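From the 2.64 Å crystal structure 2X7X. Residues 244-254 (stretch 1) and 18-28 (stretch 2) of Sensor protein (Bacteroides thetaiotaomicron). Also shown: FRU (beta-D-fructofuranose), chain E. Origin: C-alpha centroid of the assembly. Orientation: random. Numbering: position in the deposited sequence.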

# COMPACT_ATOMS: atom_id res chain seq x y z
N ILE A 244 9.67 -1.06 7.94
CA ILE A 244 8.78 -2.20 7.88
C ILE A 244 9.44 -3.41 8.51
O ILE A 244 10.49 -3.85 8.04
CB ILE A 244 8.35 -2.52 6.44
CG1 ILE A 244 7.39 -1.44 5.92
CG2 ILE A 244 7.73 -3.93 6.35
CD1 ILE A 244 6.81 -1.73 4.55
N TYR A 245 8.87 -3.91 9.59
CA TYR A 245 9.28 -5.20 10.13
C TYR A 245 8.15 -6.17 9.88
O TYR A 245 7.15 -6.20 10.63
CB TYR A 245 9.66 -5.11 11.61
CG TYR A 245 10.38 -6.35 12.10
CD1 TYR A 245 11.57 -6.78 11.49
CD2 TYR A 245 9.88 -7.11 13.16
CE1 TYR A 245 12.25 -7.92 11.93
CE2 TYR A 245 10.54 -8.25 13.60
CZ TYR A 245 11.73 -8.65 12.98
OH TYR A 245 12.42 -9.77 13.41
N PRO A 246 8.26 -6.96 8.81
CA PRO A 246 7.11 -7.70 8.27
C PRO A 246 6.73 -8.92 9.09
O PRO A 246 7.60 -9.65 9.57
CB PRO A 246 7.56 -8.10 6.86
CG PRO A 246 9.07 -8.18 6.95
CD PRO A 246 9.49 -7.17 8.02
N THR A 247 5.43 -9.10 9.25
CA THR A 247 4.86 -10.20 10.00
C THR A 247 4.78 -11.45 9.12
O THR A 247 5.23 -12.52 9.53
CB THR A 247 3.47 -9.84 10.54
OG1 THR A 247 2.65 -9.38 9.47
CG2 THR A 247 3.56 -8.73 11.58
N ASN A 248 4.23 -11.29 7.91
CA ASN A 248 4.12 -12.35 6.90
C ASN A 248 3.68 -13.72 7.44
O ASN A 248 4.28 -14.75 7.14
CB ASN A 248 5.42 -12.45 6.09
CG ASN A 248 5.53 -11.35 5.01
OD1 ASN A 248 4.52 -10.80 4.55
ND2 ASN A 248 6.75 -11.04 4.62
N GLY A 249 2.62 -13.71 8.24
CA GLY A 249 2.08 -14.92 8.85
C GLY A 249 1.78 -16.03 7.87
O GLY A 249 2.00 -17.21 8.17
N ASP A 250 1.27 -15.66 6.69
CA ASP A 250 0.99 -16.62 5.63
C ASP A 250 2.22 -17.40 5.14
O ASP A 250 2.14 -18.61 4.90
CB ASP A 250 0.30 -15.93 4.44
CG ASP A 250 1.19 -14.90 3.77
OD1 ASP A 250 1.22 -14.88 2.51
OD2 ASP A 250 1.84 -14.11 4.50
N LYS A 251 3.35 -16.72 4.98
CA LYS A 251 4.58 -17.36 4.52
C LYS A 251 5.16 -18.28 5.60
O LYS A 251 5.92 -19.20 5.29
CB LYS A 251 5.61 -16.34 4.05
CG LYS A 251 5.36 -15.76 2.64
CD LYS A 251 6.58 -14.96 2.17
CE LYS A 251 6.24 -13.99 1.04
NZ LYS A 251 6.12 -14.69 -0.26
N VAL A 252 4.80 -18.01 6.85
CA VAL A 252 5.21 -18.84 7.98
C VAL A 252 4.49 -20.18 7.90
O VAL A 252 5.12 -21.22 8.01
CB VAL A 252 4.93 -18.16 9.34
CG1 VAL A 252 5.07 -19.15 10.49
CG2 VAL A 252 5.86 -17.00 9.55
N LEU A 253 3.18 -20.14 7.70
CA LEU A 253 2.41 -21.37 7.58
C LEU A 253 2.75 -22.18 6.33
O LEU A 253 2.81 -23.41 6.40
CB LEU A 253 0.91 -21.10 7.64
CG LEU A 253 0.13 -22.39 7.96
CD1 LEU A 253 0.44 -22.90 9.38
CD2 LEU A 253 -1.34 -22.20 7.79
N GLN A 254 2.98 -21.51 5.20
CA GLN A 254 3.37 -22.20 3.98
C GLN A 254 4.64 -23.00 4.20
O GLN A 254 4.82 -24.07 3.61
CB GLN A 254 3.57 -21.22 2.83
CG GLN A 254 2.46 -21.25 1.80
CD GLN A 254 1.89 -19.86 1.55
OE1 GLN A 254 0.81 -19.53 2.05
NE2 GLN A 254 2.61 -19.04 0.78
C1 FRU E . 6.63 -7.52 18.63
C2 FRU E . 7.97 -6.80 18.75
C3 FRU E . 8.15 -5.75 17.65
C4 FRU E . 9.62 -5.89 17.32
C5 FRU E . 9.80 -7.40 17.41
C6 FRU E . 11.23 -7.88 17.66
O1 FRU E . 6.36 -8.21 19.85
O2 FRU E . 8.06 -6.24 20.06
O3 FRU E . 7.77 -4.43 18.07
O4 FRU E . 9.95 -5.36 16.03
O5 FRU E . 9.01 -7.75 18.56
O6 FRU E . 11.27 -9.32 17.60
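Stretch 2, residues 18-28: SWRHKMNDEIL

Stretch 2 is a helix that packs closely against the turn and first helical residues of stretch 1, held by a polar cluster around E26 and flanked by aromatic and aliphatic contacts. Residues 18-28 are helical throughout, and their axis passes 7.5 Å from that of helix 249-254, with the N-to-C directions 48° apart (signed crossing angle -48°). The backbones come nearest at G249 and E26, whose CA atoms are 4.4 Å apart; an ideal CB on G249 would lie 2.2 Å from E26 CB, so the absence of a side chain permits this approach.

E26 OE2 accepts hydrogen bonds from T247 OG1 (2.7 Å) and from G249 N (2.8 Å), the latter an amide in the first turn of the helix. K22 NZ donates to T247 OG1 at 3.1 Å and forms a salt bridge with E26 OE1 at 3.5 Å.

One turn before K22 in stretch 2, W19 NE1 donates to Y245 O (2.9 Å). T247 CG2 covers one face of the indole, 3.7 Å from the centroid of its five-membered ring, while FRU C3 lies over the opposite face. Along helix 249-254, beyond G249, the contacts are largely apolar: V252 CG2 meets M23 CE at 4.0 Å, and L253 CD1 lies 4.2 Å from I27 CG2.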

# COMPACT_ATOMS: atom_id res chain seq x y z
N SER A 18 0.02 -5.68 19.21
CA SER A 18 -0.59 -5.53 17.88
C SER A 18 0.24 -6.11 16.73
O SER A 18 -0.31 -6.46 15.67
CB SER A 18 -0.97 -4.07 17.60
OG SER A 18 0.19 -3.26 17.56
N TRP A 19 1.56 -6.22 16.93
CA TRP A 19 2.45 -6.85 15.96
C TRP A 19 2.26 -8.37 15.94
O TRP A 19 1.99 -8.95 14.89
CB TRP A 19 3.90 -6.46 16.23
CG TRP A 19 4.83 -6.85 15.12
CD1 TRP A 19 5.20 -6.08 14.06
CD2 TRP A 19 5.49 -8.11 14.95
NE1 TRP A 19 6.06 -6.78 13.24
CE2 TRP A 19 6.24 -8.03 13.77
CE3 TRP A 19 5.51 -9.30 15.69
CZ2 TRP A 19 7.02 -9.09 13.30
CZ3 TRP A 19 6.27 -10.35 15.22
CH2 TRP A 19 7.02 -10.24 14.04
N ARG A 20 2.38 -9.01 17.10
CA ARG A 20 2.04 -10.43 17.24
C ARG A 20 0.59 -10.72 16.79
O ARG A 20 0.35 -11.66 16.02
CB ARG A 20 2.27 -10.94 18.67
CG ARG A 20 3.65 -10.65 19.26
CD ARG A 20 4.78 -11.46 18.63
NE ARG A 20 6.09 -10.85 18.88
CZ ARG A 20 7.25 -11.30 18.38
NH1 ARG A 20 8.38 -10.67 18.67
NH2 ARG A 20 7.29 -12.38 17.60
N HIS A 21 -0.35 -9.91 17.25
CA HIS A 21 -1.75 -10.06 16.86
C HIS A 21 -1.89 -10.18 15.35
O HIS A 21 -2.54 -11.10 14.85
CB HIS A 21 -2.60 -8.91 17.39
CG HIS A 21 -4.07 -9.19 17.35
ND1 HIS A 21 -4.70 -9.96 18.31
CD2 HIS A 21 -5.03 -8.83 16.47
CE1 HIS A 21 -5.99 -10.06 18.02
NE2 HIS A 21 -6.21 -9.38 16.91
N LYS A 22 -1.25 -9.26 14.62
CA LYS A 22 -1.29 -9.29 13.17
C LYS A 22 -0.69 -10.57 12.56
O LYS A 22 -1.24 -11.11 11.60
CB LYS A 22 -0.58 -8.06 12.59
CG LYS A 22 -0.93 -7.82 11.14
CD LYS A 22 0.03 -6.88 10.47
CE LYS A 22 -0.15 -6.93 8.98
NZ LYS A 22 1.17 -6.88 8.29
N MET A 23 0.43 -11.04 13.11
CA MET A 23 1.06 -12.27 12.62
C MET A 23 0.18 -13.50 12.90
O MET A 23 -0.06 -14.31 12.00
CB MET A 23 2.45 -12.44 13.24
CG MET A 23 3.19 -13.69 12.82
SD MET A 23 4.65 -13.95 13.84
CE MET A 23 5.26 -15.47 13.17
N ASN A 24 -0.27 -13.63 14.15
CA ASN A 24 -1.17 -14.71 14.54
C ASN A 24 -2.35 -14.86 13.58
O ASN A 24 -2.50 -15.90 12.93
CB ASN A 24 -1.66 -14.49 15.97
CG ASN A 24 -0.54 -14.57 16.99
OD1 ASN A 24 0.56 -15.06 16.70
ND2 ASN A 24 -0.81 -14.10 18.20
N ASP A 25 -3.16 -13.80 13.48
CA ASP A 25 -4.31 -13.75 12.57
C ASP A 25 -3.94 -14.13 11.16
O ASP A 25 -4.75 -14.72 10.46
CB ASP A 25 -4.94 -12.36 12.55
CG ASP A 25 -5.61 -11.98 13.86
OD1 ASP A 25 -6.06 -10.82 13.95
OD2 ASP A 25 -5.68 -12.81 14.80
N GLU A 26 -2.73 -13.79 10.73
CA GLU A 26 -2.26 -14.16 9.38
C GLU A 26 -2.00 -15.66 9.25
O GLU A 26 -2.14 -16.22 8.17
CB GLU A 26 -0.99 -13.38 9.00
CG GLU A 26 -1.22 -12.03 8.31
CD GLU A 26 0.03 -11.15 8.26
OE1 GLU A 26 -0.02 -10.11 7.58
OE2 GLU A 26 1.06 -11.47 8.88
N ILE A 27 -1.62 -16.28 10.36
CA ILE A 27 -1.32 -17.71 10.39
C ILE A 27 -2.64 -18.49 10.34
O ILE A 27 -2.87 -19.28 9.42
CB ILE A 27 -0.48 -18.09 11.63
CG1 ILE A 27 0.95 -17.56 11.48
CG2 ILE A 27 -0.47 -19.60 11.85
CD1 ILE A 27 1.68 -17.38 12.80
N LEU A 28 -3.49 -18.23 11.33
CA LEU A 28 -4.84 -18.79 11.38
C LEU A 28 -5.59 -18.61 10.05
O LEU A 28 -6.26 -19.54 9.59
CB LEU A 28 -5.64 -18.18 12.54
CG LEU A 28 -5.07 -18.31 13.96
CD1 LEU A 28 -5.80 -17.38 14.92
CD2 LEU A 28 -5.12 -19.74 14.47